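Local coordinates for protein SAM-dependent methyltransferase (Thiobacillus denitrificans, PDB 5EPE) that binds S-adenosyl-L-homocysteine and is probably a methyltransferase that uses S-adenosylmethionine as methyl donor, at residues I16-T21 and W192-E196; G139-K145 and R235-G241; E196-W200 and E226-Y230. One frame throughout, in Å; residues are numbered along the deposited sequence.

How the contacts relate
Contact 1 sets the loop 16-21 on helix 189-209, contact 3 pairs that helix with 216-237, and contact 2 joins the end of 216-237 and strand 238-247 to strand 134-143. Along the chain the segments run 16-21, 139-145, 192-196, 196-200, 226-230 and 235-241. Contacts 1 and 3 share E196, with centres about 11 Å apart; the centre of contact 2 is about 12 Å from that of contact 1 and about 16 Å from that of contact 3. D193 ties them together, since its OD1 bonds both R235 NE (2.9 Å) and Y230 OH (2.6 Å). The helical hairpin thus connects the ligand-binding loop to the sheet of a Rossmann-like methyltransferase fold.

Contact 1: residues I16-T21 and W192-E196; sequences IHNPFT and WDRYE. With SAH (S-adenosyl-L-homocysteine), chain B.
Segment 16-21 is an irregular loop between helices 5-11 and 22-31, whereas 192-196 is one turn of helix 189-209, with E196 N bonded to W192 O at 3.0 Å. The loop bends at P19 (phi/psi -78/61), the centre of an inverse gamma turn closed by F20 N to N18 O at 2.8 Å. This bend brings P19 CA to 4.4 Å from W192 CA. The two segments bury 315 Å² together, by packing alone.

P19 is the knuckle of the contact. Its CG lies 3.7 Å from the centroid of the W192 six-membered ring and 8° off the normal, a CH-pi contact over the face; W192 achieves this with chi1 at -92°, swinging its indole back toward the loop. Y195, in the t rotamer, points toward the loop: its CB meets N18 O at 3.5 Å and P19 CA at 3.6 Å, N18 CA lies over one ring face, and CE1 comes to 3.6 Å from H17 C. At the end of the loop T21 CG2 touches R194 CG at 3.8 Å; T21 N-caps helix 22-31 through K24, and the R194 guanidinium goes on to E183 of the second subunit. Y195 OH and H17 ND1 both bond E11.

The loop's other side holds the ligand: H17 N donates to SAH OXT and N18 ND2 to SAH O, each at 2.8 Å. The loop between helices 5-11 and 22-31, backed by helix 189-209, thus binds the homocysteine carboxylate in the cofactor pocket of a Rossmann-like methyltransferase.

Contact 2: residues G139-K145 and R235-G241; sequences GEPFWRK and REYLGWG
Strand 139-143 runs antiparallel to strand 238-241, their short axes 4.3 Å apart at closest, 148° between directions. In this Rossmann-like methyltransferase sheet (order 3-2-1-4-5-7-6), antiparallel strand 238-247 is inserted between 134-143 and 179-186. E140-G241 and F142-G239 are hydrogen-bonded pairs (E140 N to G241 O 2.8 Å, G241 N to E140 O 3.0 Å, F142 N to G239 O 3.0 Å, G239 N to F142 O 2.7 Å); P141-W240, CA-CA only 4.2 Å, and W143-L238 are non-hydrogen-bonded.

Glycines provide the hollows. F142, chi1 63° (p), folds its ring across the neighbouring strand, with G239 CA 3.9 Å from the centroid, 13° off the normal; an ideal CB on G239 would sit 2.4 Å from F142 CE1. Likewise W240 (chi1 -164°, t) brings its indole up to G139, whose CA is 3.8 Å from W240 CZ2; an ideal CB on G139 would clash with CZ2 at 3.0 Å. E140 C lies over one W240 ring face. L238 CD1 fits between P141 CB (4.1 Å) and W143 CZ3 (3.9 Å).

R144 N bonds Y237 O at 2.9 Å, and extended R144 (ttt) reaches E236 O with NH1 at 2.8 Å. E236 OE1 forms salt bridges with K145 NZ (3.0 Å) and R144 NH1 (3.6 Å), and E236 OE2 is hydrogen-bonded to Q189. Apolar packing and backbone bonds thus give way to a charged network where helix 216-237 turns into its strand.

Contact 3: residues E196-W200 and E226-Y230; sequences EAAKW and EPERY
Two helical turns, 196-200 and 226-230, run nearly antiparallel at 170° with axes 10.6 Å apart at closest. They belong to a helical hairpin, helices 189-209 and 216-237, lying in the chain between strands 179-186 and 238-247. E196 stands across from Y230 (CA-CA 7.7 Å) and W200 across from E226 (8.0 Å). P227 coincides with a kink, as the N atoms of 227 and 228 lack bonds to the preceding turn.

The wide gap is filled by long side chains. W200, chi1 -47° (m) and chi2 -30°, lays its indole against the other helix: P227 CG sits 3.8 Å from the centroid of its six-membered ring, 4° off the normal, and W200 CZ2 approaches Y230 CD2 at 4.1 Å. Y230 is in the t rotamer, which sets its ring face under E196 CB, 4.0 Å from the centroid and 16° off the normal; its hydroxyl bonds D193. E196 is folded (m, m), placing CG 3.6 Å from Y230 CD1 and turning its carboxylate to the two waters between the helices. R229, chi1 -174° (t), curls back through chi3 49° (p) so that NH1 meets E226 OE1 and NE meets E226 OE2, both at 2.9 Å; NH2 bonds T234.

One water donates to E196 OE1 (2.7 Å) and E226 OE1 (2.8 Å) and accepts from W200 NE1 (2.8 Å); another donates to E196 OE2 (2.6 Å) and accepts from R229 NH1 (2.7 Å). E196 OE1 and E226 OE1 are 4.2 Å apart, yet K199 NZ pairs with E196 OE1 (3.0 Å) and R229 with E226, which, with the shared water, probably offsets the repulsion beside a packed patch of W200, P227 and Y230.

Contact 1: residues I16-T21 and W192-E196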
loop_
_atom_site.group_PDB
_atom_site.type_symbol
_atom_site.label_atom_id
_atom_site.label_comp_id
_atom_site.label_asym_id
_atom_site.label_seq_id
_atom_site.Cartn_x
_atom_site.Cartn_y
_atom_site.Cartn_z
ATOM N N ILE A 16 0.315 -13.762 -40.595
ATOM C CA ILE A 16 0.385 -12.434 -40.004
ATOM C C ILE A 16 1.566 -12.410 -39.022
ATOM O O ILE A 16 1.593 -13.180 -38.089
ATOM C CB ILE A 16 -0.936 -12.082 -39.278
ATOM C CG1 ILE A 16 -2.128 -12.199 -40.248
ATOM C CG2 ILE A 16 -0.832 -10.703 -38.628
ATOM C CD1 ILE A 16 -3.511 -12.226 -39.615
ATOM N N HIS A 17 2.561 -11.568 -39.289
ATOM C CA HIS A 17 3.752 -11.472 -38.529
ATOM C C HIS A 17 3.642 -10.382 -37.449
ATOM O O HIS A 17 4.541 -9.555 -37.293
ATOM C CB HIS A 17 4.944 -11.188 -39.471
ATOM C CG HIS A 17 5.139 -12.233 -40.525
ATOM N ND1 HIS A 17 5.839 -13.386 -40.288
ATOM C CD2 HIS A 17 4.665 -12.330 -41.789
ATOM C CE1 HIS A 17 5.813 -14.149 -41.385
ATOM N NE2 HIS A 17 5.104 -13.529 -42.310
ATOM N N ASN A 18 2.566 -10.431 -36.681
ATOM C CA ASN A 18 2.294 -9.453 -35.685
ATOM C C ASN A 18 1.179 -10.026 -34.826
ATOM O O ASN A 18 0.497 -10.951 -35.236
ATOM C CB ASN A 18 1.813 -8.132 -36.333
ATOM C CG ASN A 18 2.951 -7.157 -36.574
ATOM O OD1 ASN A 18 3.744 -6.869 -35.671
ATOM N ND2 ASN A 18 3.007 -6.608 -37.760
ATOM N N PRO A 19 0.947 -9.433 -33.657
ATOM C CA PRO A 19 -0.138 -9.941 -32.750
ATOM C C PRO A 19 -1.561 -9.520 -33.157
ATOM O O PRO A 19 -2.280 -8.838 -32.433
ATOM C CB PRO A 19 0.284 -9.384 -31.394
ATOM C CG PRO A 19 1.060 -8.121 -31.714
ATOM C CD PRO A 19 1.775 -8.397 -32.999
ATOM N N PHE A 20 -1.974 -9.934 -34.342
ATOM C CA PHE A 20 -3.270 -9.669 -34.875
ATOM C C PHE A 20 -3.801 -11.002 -35.406
ATOM O O PHE A 20 -3.072 -11.782 -35.942
ATOM C CB PHE A 20 -3.196 -8.729 -36.076
ATOM C CG PHE A 20 -3.817 -7.369 -35.866
ATOM C CD1 PHE A 20 -3.875 -6.773 -34.612
ATOM C CD2 PHE A 20 -4.281 -6.679 -36.955
ATOM C CE1 PHE A 20 -4.424 -5.536 -34.453
ATOM C CE2 PHE A 20 -4.873 -5.444 -36.793
ATOM C CZ PHE A 20 -4.930 -4.886 -35.528
ATOM N N THR A 21 -5.054 -11.282 -35.145
ATOM C CA THR A 21 -5.723 -12.406 -35.754
ATOM C C THR A 21 -6.243 -12.066 -37.144
ATOM O O THR A 21 -6.302 -10.901 -37.512
ATOM C CB THR A 21 -6.924 -12.801 -34.905
ATOM O OG1 THR A 21 -7.816 -11.684 -34.718
ATOM C CG2 THR A 21 -6.475 -13.348 -33.571
ATOM N N TRP A 192 -2.148 -11.763 -29.264
ATOM C CA TRP A 192 -0.771 -11.979 -28.902
ATOM C C TRP A 192 -0.449 -13.481 -28.822
ATOM O O TRP A 192 0.611 -13.902 -29.272
ATOM C CB TRP A 192 -0.432 -11.325 -27.555
ATOM C CG TRP A 192 0.108 -9.915 -27.630
ATOM C CD1 TRP A 192 -0.523 -8.776 -27.283
ATOM C CD2 TRP A 192 1.404 -9.537 -28.071
ATOM N NE1 TRP A 192 0.279 -7.685 -27.505
ATOM C CE2 TRP A 192 1.482 -8.135 -27.984
ATOM C CE3 TRP A 192 2.506 -10.251 -28.546
ATOM C CZ2 TRP A 192 2.629 -7.446 -28.312
ATOM C CZ3 TRP A 192 3.632 -9.562 -28.884
ATOM C CH2 TRP A 192 3.674 -8.170 -28.806
ATOM N N ASP A 193 -1.354 -14.254 -28.243
ATOM C CA ASP A 193 -1.160 -15.721 -28.149
ATOM C C ASP A 193 -0.978 -16.326 -29.514
ATOM O O ASP A 193 -0.101 -17.183 -29.699
ATOM C CB ASP A 193 -2.345 -16.422 -27.472
ATOM C CG ASP A 193 -2.444 -16.169 -25.996
ATOM O OD1 ASP A 193 -1.531 -15.588 -25.353
ATOM O OD2 ASP A 193 -3.539 -16.425 -25.411
ATOM N N ARG A 194 -1.813 -15.886 -30.486
ATOM C CA ARG A 194 -1.699 -16.381 -31.875
ATOM C C ARG A 194 -0.351 -16.134 -32.500
ATOM O O ARG A 194 0.215 -17.056 -33.130
ATOM C CB ARG A 194 -2.767 -15.834 -32.850
ATOM C CG ARG A 194 -4.218 -16.181 -32.537
ATOM C CD ARG A 194 -4.563 -17.641 -32.770
ATOM N NE ARG A 194 -4.102 -18.384 -31.590
ATOM C CZ ARG A 194 -3.189 -19.365 -31.572
ATOM N NH1 ARG A 194 -2.833 -19.872 -30.382
ATOM N NH2 ARG A 194 -2.580 -19.800 -32.688
ATOM N N TYR A 195 0.158 -14.921 -32.349
ATOM C CA TYR A 195 1.453 -14.564 -32.852
ATOM C C TYR A 195 2.624 -15.354 -32.173
ATOM O O TYR A 195 3.491 -15.910 -32.876
ATOM C CB TYR A 195 1.665 -13.047 -32.733
ATOM C CG TYR A 195 3.035 -12.612 -33.087
ATOM C CD1 TYR A 195 3.527 -12.842 -34.372
ATOM C CD2 TYR A 195 3.861 -12.041 -32.142
ATOM C CE1 TYR A 195 4.781 -12.484 -34.717
ATOM C CE2 TYR A 195 5.131 -11.693 -32.460
ATOM C CZ TYR A 195 5.577 -11.927 -33.752
ATOM O OH TYR A 195 6.845 -11.618 -34.079
ATOM N N GLU A 196 2.640 -15.414 -30.838
ATOM C CA GLU A 196 3.726 -16.011 -30.100
ATOM C C GLU A 196 3.659 -17.520 -30.068
ATOM O O GLU A 196 4.653 -18.196 -30.369
ATOM C CB GLU A 196 3.813 -15.440 -28.680
ATOM C CG GLU A 196 4.187 -13.954 -28.688
ATOM C CD GLU A 196 5.622 -13.640 -29.141
ATOM O OE1 GLU A 196 6.430 -14.557 -29.457
ATOM O OE2 GLU A 196 5.933 -12.424 -29.175
HETATM N N SAH B . 3.376 -6.026 -41.855
HETATM C CA SAH B . 3.650 -7.512 -41.865
HETATM C CB SAH B . 5.066 -7.794 -41.399
HETATM C CG SAH B . 5.463 -7.322 -39.988
HETATM S SD SAH B . 6.979 -8.039 -39.409
HETATM C C SAH B . 2.660 -8.298 -41.035
HETATM O O SAH B . 2.013 -7.720 -40.141
HETATM O OXT SAH B . 2.479 -9.520 -41.220
HETATM C "C5'" SAH B . 8.303 -6.927 -39.966
HETATM C "C4'" SAH B . 8.567 -7.110 -41.462
HETATM O "O4'" SAH B . 9.491 -6.112 -41.919
HETATM C "C3'" SAH B . 9.164 -8.477 -41.841
HETATM O "O3'" SAH B . 8.308 -9.076 -42.831
HETATM C "C2'" SAH B . 10.547 -8.170 -42.422
HETATM O "O2'" SAH B . 10.876 -8.990 -43.533
HETATM C "C1'" SAH B . 10.347 -6.755 -42.892
HETATM N N9 SAH B . 11.508 -5.865 -43.045
HETATM C C8 SAH B . 12.532 -5.683 -42.157
HETATM N N7 SAH B . 13.360 -4.752 -42.578
HETATM C C5 SAH B . 12.828 -4.318 -43.798
HETATM C C6 SAH B . 13.254 -3.356 -44.752
HETATM N N6 SAH B . 14.377 -2.629 -44.553
HETATM N N1 SAH B . 12.505 -3.143 -45.864
HETATM C C2 SAH B . 11.386 -3.886 -46.039
HETATM N N3 SAH B . 10.911 -4.836 -45.209
HETATM C C4 SAH B . 11.682 -5.001 -44.085
#

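Contact 2: residues G139-K145 and R235-G241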
loop_
_atom_site.group_PDB
_atom_site.type_symbol
_atom_site.label_atom_id
_atom_site.label_comp_id
_atom_site.label_asym_id
_atom_site.label_seq_id
_atom_site.Cartn_x
_atom_site.Cartn_y
_atom_site.Cartn_z
ATOM N N GLY A 139 1.483 0.360 -37.242
ATOM C CA GLY A 139 1.288 -0.794 -36.374
ATOM C C GLY A 139 2.461 -0.739 -35.374
ATOM O O GLY A 139 3.637 -0.812 -35.765
ATOM N N GLU A 140 2.138 -0.574 -34.082
ATOM C CA GLU A 140 3.166 -0.262 -33.082
ATOM C C GLU A 140 2.823 -0.810 -31.690
ATOM O O GLU A 140 1.638 -0.819 -31.312
ATOM C CB GLU A 140 3.361 1.267 -32.956
ATOM C CG GLU A 140 3.984 1.978 -34.166
ATOM C CD GLU A 140 5.432 1.588 -34.336
ATOM O OE1 GLU A 140 5.898 1.560 -35.508
ATOM O OE2 GLU A 140 6.119 1.357 -33.302
ATOM N N PRO A 141 3.877 -1.181 -30.919
ATOM C CA PRO A 141 3.714 -1.488 -29.507
ATOM C C PRO A 141 3.578 -0.305 -28.582
ATOM O O PRO A 141 3.942 0.859 -28.900
ATOM C CB PRO A 141 4.957 -2.348 -29.167
ATOM C CG PRO A 141 5.983 -1.964 -30.206
ATOM C CD PRO A 141 5.286 -1.266 -31.341
ATOM N N PHE A 142 2.968 -0.584 -27.431
ATOM C CA PHE A 142 2.792 0.390 -26.365
ATOM C C PHE A 142 2.669 -0.394 -25.062
ATOM O O PHE A 142 2.551 -1.632 -25.117
ATOM C CB PHE A 142 1.596 1.322 -26.673
ATOM C CG PHE A 142 0.287 0.624 -26.754
ATOM C CD1 PHE A 142 -0.475 0.405 -25.641
ATOM C CD2 PHE A 142 -0.161 0.114 -27.966
ATOM C CE1 PHE A 142 -1.652 -0.295 -25.699
ATOM C CE2 PHE A 142 -1.385 -0.561 -28.040
ATOM C CZ PHE A 142 -2.119 -0.791 -26.901
ATOM N N TRP A 143 2.716 0.256 -23.894
ATOM C CA TRP A 143 2.488 -0.463 -22.628
ATOM C C TRP A 143 0.988 -0.653 -22.358
ATOM O O TRP A 143 0.231 0.291 -22.271
ATOM C CB TRP A 143 3.146 0.254 -21.434
ATOM C CG TRP A 143 4.627 0.311 -21.494
ATOM C CD1 TRP A 143 5.421 1.463 -21.430
ATOM C CD2 TRP A 143 5.554 -0.781 -21.648
ATOM N NE1 TRP A 143 6.763 1.120 -21.491
ATOM C CE2 TRP A 143 6.866 -0.234 -21.632
ATOM C CE3 TRP A 143 5.415 -2.173 -21.734
ATOM C CZ2 TRP A 143 8.017 -1.029 -21.797
ATOM C CZ3 TRP A 143 6.589 -2.968 -21.875
ATOM C CH2 TRP A 143 7.845 -2.383 -21.924
ATOM N N ARG A 144 0.561 -1.913 -22.298
ATOM C CA ARG A 144 -0.775 -2.274 -21.838
ATOM C C ARG A 144 -0.885 -1.946 -20.351
ATOM O O ARG A 144 -1.913 -1.476 -19.923
ATOM C CB ARG A 144 -0.988 -3.794 -22.061
ATOM C CG ARG A 144 -2.267 -4.354 -21.524
ATOM C CD ARG A 144 -2.405 -5.828 -21.873
ATOM N NE ARG A 144 -3.654 -6.325 -21.327
ATOM C CZ ARG A 144 -3.851 -6.854 -20.136
ATOM N NH1 ARG A 144 -2.888 -6.989 -19.215
ATOM N NH2 ARG A 144 -5.093 -7.197 -19.834
ATOM N N LYS A 145 0.176 -2.210 -19.619
ATOM C CA LYS A 145 0.381 -1.598 -18.313
ATOM C C LYS A 145 1.822 -1.435 -18.069
ATOM O O LYS A 145 2.643 -2.050 -18.685
ATOM C CB LYS A 145 -0.291 -2.388 -17.183
ATOM C CG LYS A 145 0.228 -3.734 -16.973
ATOM C CD LYS A 145 -0.826 -4.555 -16.206
ATOM C CE LYS A 145 -0.201 -5.819 -15.688
ATOM N NZ LYS A 145 -1.263 -6.805 -15.322
ATOM N N ARG A 235 2.566 -10.998 -22.214
ATOM C CA ARG A 235 1.110 -11.162 -22.247
ATOM C C ARG A 235 0.381 -10.148 -21.373
ATOM O O ARG A 235 -0.677 -9.675 -21.719
ATOM C CB ARG A 235 0.734 -12.596 -21.872
ATOM C CG ARG A 235 -0.668 -12.965 -22.255
ATOM C CD ARG A 235 -0.976 -14.424 -21.962
ATOM N NE ARG A 235 -2.177 -14.829 -22.681
ATOM C CZ ARG A 235 -3.422 -14.663 -22.246
ATOM N NH1 ARG A 235 -3.664 -14.221 -21.058
ATOM N NH2 ARG A 235 -4.472 -14.981 -23.065
ATOM N N GLU A 236 0.944 -9.814 -20.225
ATOM C CA GLU A 236 0.359 -8.887 -19.300
ATOM C C GLU A 236 0.718 -7.420 -19.552
ATOM O O GLU A 236 -0.081 -6.563 -19.323
ATOM C CB GLU A 236 0.792 -9.311 -17.877
ATOM C CG GLU A 236 0.057 -10.619 -17.410
ATOM C CD GLU A 236 -1.455 -10.387 -17.319
ATOM O OE1 GLU A 236 -1.841 -9.337 -16.756
ATOM O OE2 GLU A 236 -2.286 -11.154 -17.872
ATOM N N TYR A 237 1.920 -7.159 -20.044
ATOM C CA TYR A 237 2.457 -5.804 -20.100
ATOM C C TYR A 237 2.510 -5.149 -21.478
ATOM O O TYR A 237 2.455 -3.906 -21.544
ATOM C CB TYR A 237 3.882 -5.822 -19.517
ATOM C CG TYR A 237 3.871 -6.105 -18.076
ATOM C CD1 TYR A 237 3.537 -5.110 -17.146
ATOM C CD2 TYR A 237 4.187 -7.397 -17.603
ATOM C CE1 TYR A 237 3.509 -5.372 -15.783
ATOM C CE2 TYR A 237 4.140 -7.689 -16.249
ATOM C CZ TYR A 237 3.828 -6.674 -15.353
ATOM O OH TYR A 237 3.836 -6.951 -14.027
ATOM N N LEU A 238 2.631 -5.948 -22.541
ATOM C CA LEU A 238 2.885 -5.353 -23.835
ATOM C C LEU A 238 1.603 -5.225 -24.654
ATOM O O LEU A 238 0.938 -6.228 -24.939
ATOM C CB LEU A 238 3.975 -6.076 -24.631
ATOM C CG LEU A 238 4.642 -5.284 -25.809
ATOM C CD1 LEU A 238 5.306 -3.955 -25.406
ATOM C CD2 LEU A 238 5.707 -6.161 -26.534
ATOM N N GLY A 239 1.276 -4.005 -25.009
ATOM C CA GLY A 239 0.171 -3.742 -25.940
ATOM C C GLY A 239 0.697 -3.628 -27.384
ATOM O O GLY A 239 1.882 -3.391 -27.610
ATOM N N TRP A 240 -0.222 -3.704 -28.333
ATOM C CA TRP A 240 0.086 -3.512 -29.755
ATOM C C TRP A 240 -1.200 -3.102 -30.471
ATOM O O TRP A 240 -2.339 -3.455 -30.067
ATOM C CB TRP A 240 0.719 -4.773 -30.366
ATOM C CG TRP A 240 1.382 -4.555 -31.671
ATOM C CD1 TRP A 240 2.708 -4.255 -31.897
ATOM C CD2 TRP A 240 0.776 -4.679 -32.960
ATOM N NE1 TRP A 240 2.922 -4.088 -33.233
ATOM C CE2 TRP A 240 1.769 -4.402 -33.913
ATOM C CE3 TRP A 240 -0.525 -5.011 -33.397
ATOM C CZ2 TRP A 240 1.509 -4.446 -35.303
ATOM C CZ3 TRP A 240 -0.812 -5.030 -34.748
ATOM C CH2 TRP A 240 0.200 -4.754 -35.694
ATOM N N GLY A 241 -1.035 -2.271 -31.493
ATOM C CA GLY A 241 -2.166 -1.962 -32.359
ATOM C C GLY A 241 -1.819 -1.279 -33.610
ATOM O O GLY A 241 -0.661 -0.896 -33.838
#

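Contact 3: residues E196-W200 and E226-Y230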
loop_
_atom_site.group_PDB
_atom_site.type_symbol
_atom_site.label_atom_id
_atom_site.label_comp_id
_atom_site.label_asym_id
_atom_site.label_seq_id
_atom_site.Cartn_x
_atom_site.Cartn_y
_atom_site.Cartn_z
ATOM N N GLU A 196 2.640 -15.414 -30.838
ATOM C CA GLU A 196 3.726 -16.011 -30.100
ATOM C C GLU A 196 3.659 -17.520 -30.068
ATOM O O GLU A 196 4.653 -18.196 -30.369
ATOM C CB GLU A 196 3.813 -15.440 -28.680
ATOM C CG GLU A 196 4.187 -13.954 -28.688
ATOM C CD GLU A 196 5.622 -13.640 -29.141
ATOM O OE1 GLU A 196 6.430 -14.557 -29.457
ATOM O OE2 GLU A 196 5.933 -12.424 -29.175
ATOM N N ALA A 197 2.499 -18.070 -29.724
ATOM C CA ALA A 197 2.384 -19.516 -29.569
ATOM C C ALA A 197 2.592 -20.310 -30.814
ATOM O O ALA A 197 3.123 -21.452 -30.776
ATOM C CB ALA A 197 1.091 -19.900 -28.889
ATOM N N ALA A 198 2.205 -19.736 -31.937
ATOM C CA ALA A 198 2.422 -20.412 -33.215
ATOM C C ALA A 198 3.882 -20.605 -33.496
ATOM O O ALA A 198 4.239 -21.528 -34.224
ATOM C CB ALA A 198 1.771 -19.618 -34.373
ATOM N N LYS A 199 4.740 -19.719 -32.976
ATOM C CA LYS A 199 6.181 -19.889 -33.165
ATOM C C LYS A 199 6.683 -21.154 -32.502
ATOM O O LYS A 199 7.606 -21.776 -32.996
ATOM C CB LYS A 199 6.954 -18.718 -32.584
ATOM C CG LYS A 199 6.637 -17.363 -33.198
ATOM C CD LYS A 199 7.400 -16.279 -32.437
ATOM C CE LYS A 199 7.039 -14.896 -32.934
ATOM N NZ LYS A 199 7.819 -13.942 -32.093
ATOM N N TRP A 200 6.047 -21.568 -31.398
ATOM C CA TRP A 200 6.556 -22.703 -30.653
ATOM C C TRP A 200 6.372 -24.002 -31.442
ATOM O O TRP A 200 7.293 -24.810 -31.508
ATOM C CB TRP A 200 5.908 -22.801 -29.255
ATOM C CG TRP A 200 5.869 -21.500 -28.522
ATOM C CD1 TRP A 200 6.733 -20.454 -28.617
ATOM C CD2 TRP A 200 4.901 -21.140 -27.547
ATOM N NE1 TRP A 200 6.326 -19.422 -27.804
ATOM C CE2 TRP A 200 5.196 -19.819 -27.135
ATOM C CE3 TRP A 200 3.806 -21.804 -26.993
ATOM C CZ2 TRP A 200 4.438 -19.154 -26.211
ATOM C CZ3 TRP A 200 3.051 -21.143 -26.041
ATOM C CH2 TRP A 200 3.381 -19.829 -25.663
ATOM N N GLU A 226 10.554 -19.765 -23.955
ATOM C CA GLU A 226 9.616 -18.786 -24.442
ATOM C C GLU A 226 8.224 -18.734 -23.785
ATOM O O GLU A 226 7.749 -17.633 -23.616
ATOM C CB GLU A 226 9.485 -18.821 -25.974
ATOM C CG GLU A 226 10.547 -17.964 -26.649
ATOM C CD GLU A 226 10.337 -16.478 -26.368
ATOM O OE1 GLU A 226 9.194 -15.938 -26.553
ATOM O OE2 GLU A 226 11.319 -15.845 -25.917
ATOM N N PRO A 227 7.544 -19.889 -23.573
ATOM C CA PRO A 227 6.168 -19.793 -23.092
ATOM C C PRO A 227 6.137 -19.018 -21.763
ATOM O O PRO A 227 5.309 -18.156 -21.594
ATOM C CB PRO A 227 5.736 -21.253 -22.945
ATOM C CG PRO A 227 6.518 -21.951 -24.057
ATOM C CD PRO A 227 7.843 -21.263 -24.032
ATOM N N GLU A 228 7.059 -19.350 -20.860
ATOM C CA GLU A 228 7.070 -18.681 -19.529
ATOM C C GLU A 228 7.473 -17.270 -19.615
ATOM O O GLU A 228 6.846 -16.456 -18.930
ATOM C CB GLU A 228 8.005 -19.384 -18.531
ATOM C CG GLU A 228 7.427 -20.653 -18.057
ATOM C CD GLU A 228 8.529 -21.579 -17.570
ATOM O OE1 GLU A 228 8.706 -22.600 -18.242
ATOM O OE2 GLU A 228 9.184 -21.328 -16.508
ATOM N N ARG A 229 8.474 -16.965 -20.440
ATOM C CA ARG A 229 8.889 -15.589 -20.665
ATOM C C ARG A 229 7.709 -14.754 -21.198
ATOM O O ARG A 229 7.449 -13.639 -20.716
ATOM C CB ARG A 229 10.043 -15.473 -21.699
ATOM C CG ARG A 229 10.602 -14.028 -21.858
ATOM C CD ARG A 229 11.097 -13.498 -23.244
ATOM N NE ARG A 229 10.157 -13.731 -24.339
ATOM C CZ ARG A 229 9.045 -13.020 -24.610
ATOM N NH1 ARG A 229 8.244 -13.405 -25.622
ATOM N NH2 ARG A 229 8.713 -11.931 -23.887
ATOM N N TYR A 230 7.083 -15.260 -22.263
ATOM C CA TYR A 230 5.928 -14.610 -22.884
ATOM C C TYR A 230 4.802 -14.363 -21.846
ATOM O O TYR A 230 4.277 -13.265 -21.745
ATOM C CB TYR A 230 5.419 -15.460 -24.088
ATOM C CG TYR A 230 4.070 -15.058 -24.520
ATOM C CD1 TYR A 230 3.878 -13.838 -25.152
ATOM C CD2 TYR A 230 2.962 -15.861 -24.258
ATOM C CE1 TYR A 230 2.621 -13.411 -25.492
ATOM C CE2 TYR A 230 1.697 -15.466 -24.633
ATOM C CZ TYR A 230 1.519 -14.243 -25.279
ATOM O OH TYR A 230 0.266 -13.776 -25.633
HETATM O O HOH W 1 7.292 -16.860 -28.443
HETATM O O HOH W 2 6.828 -11.531 -26.878
#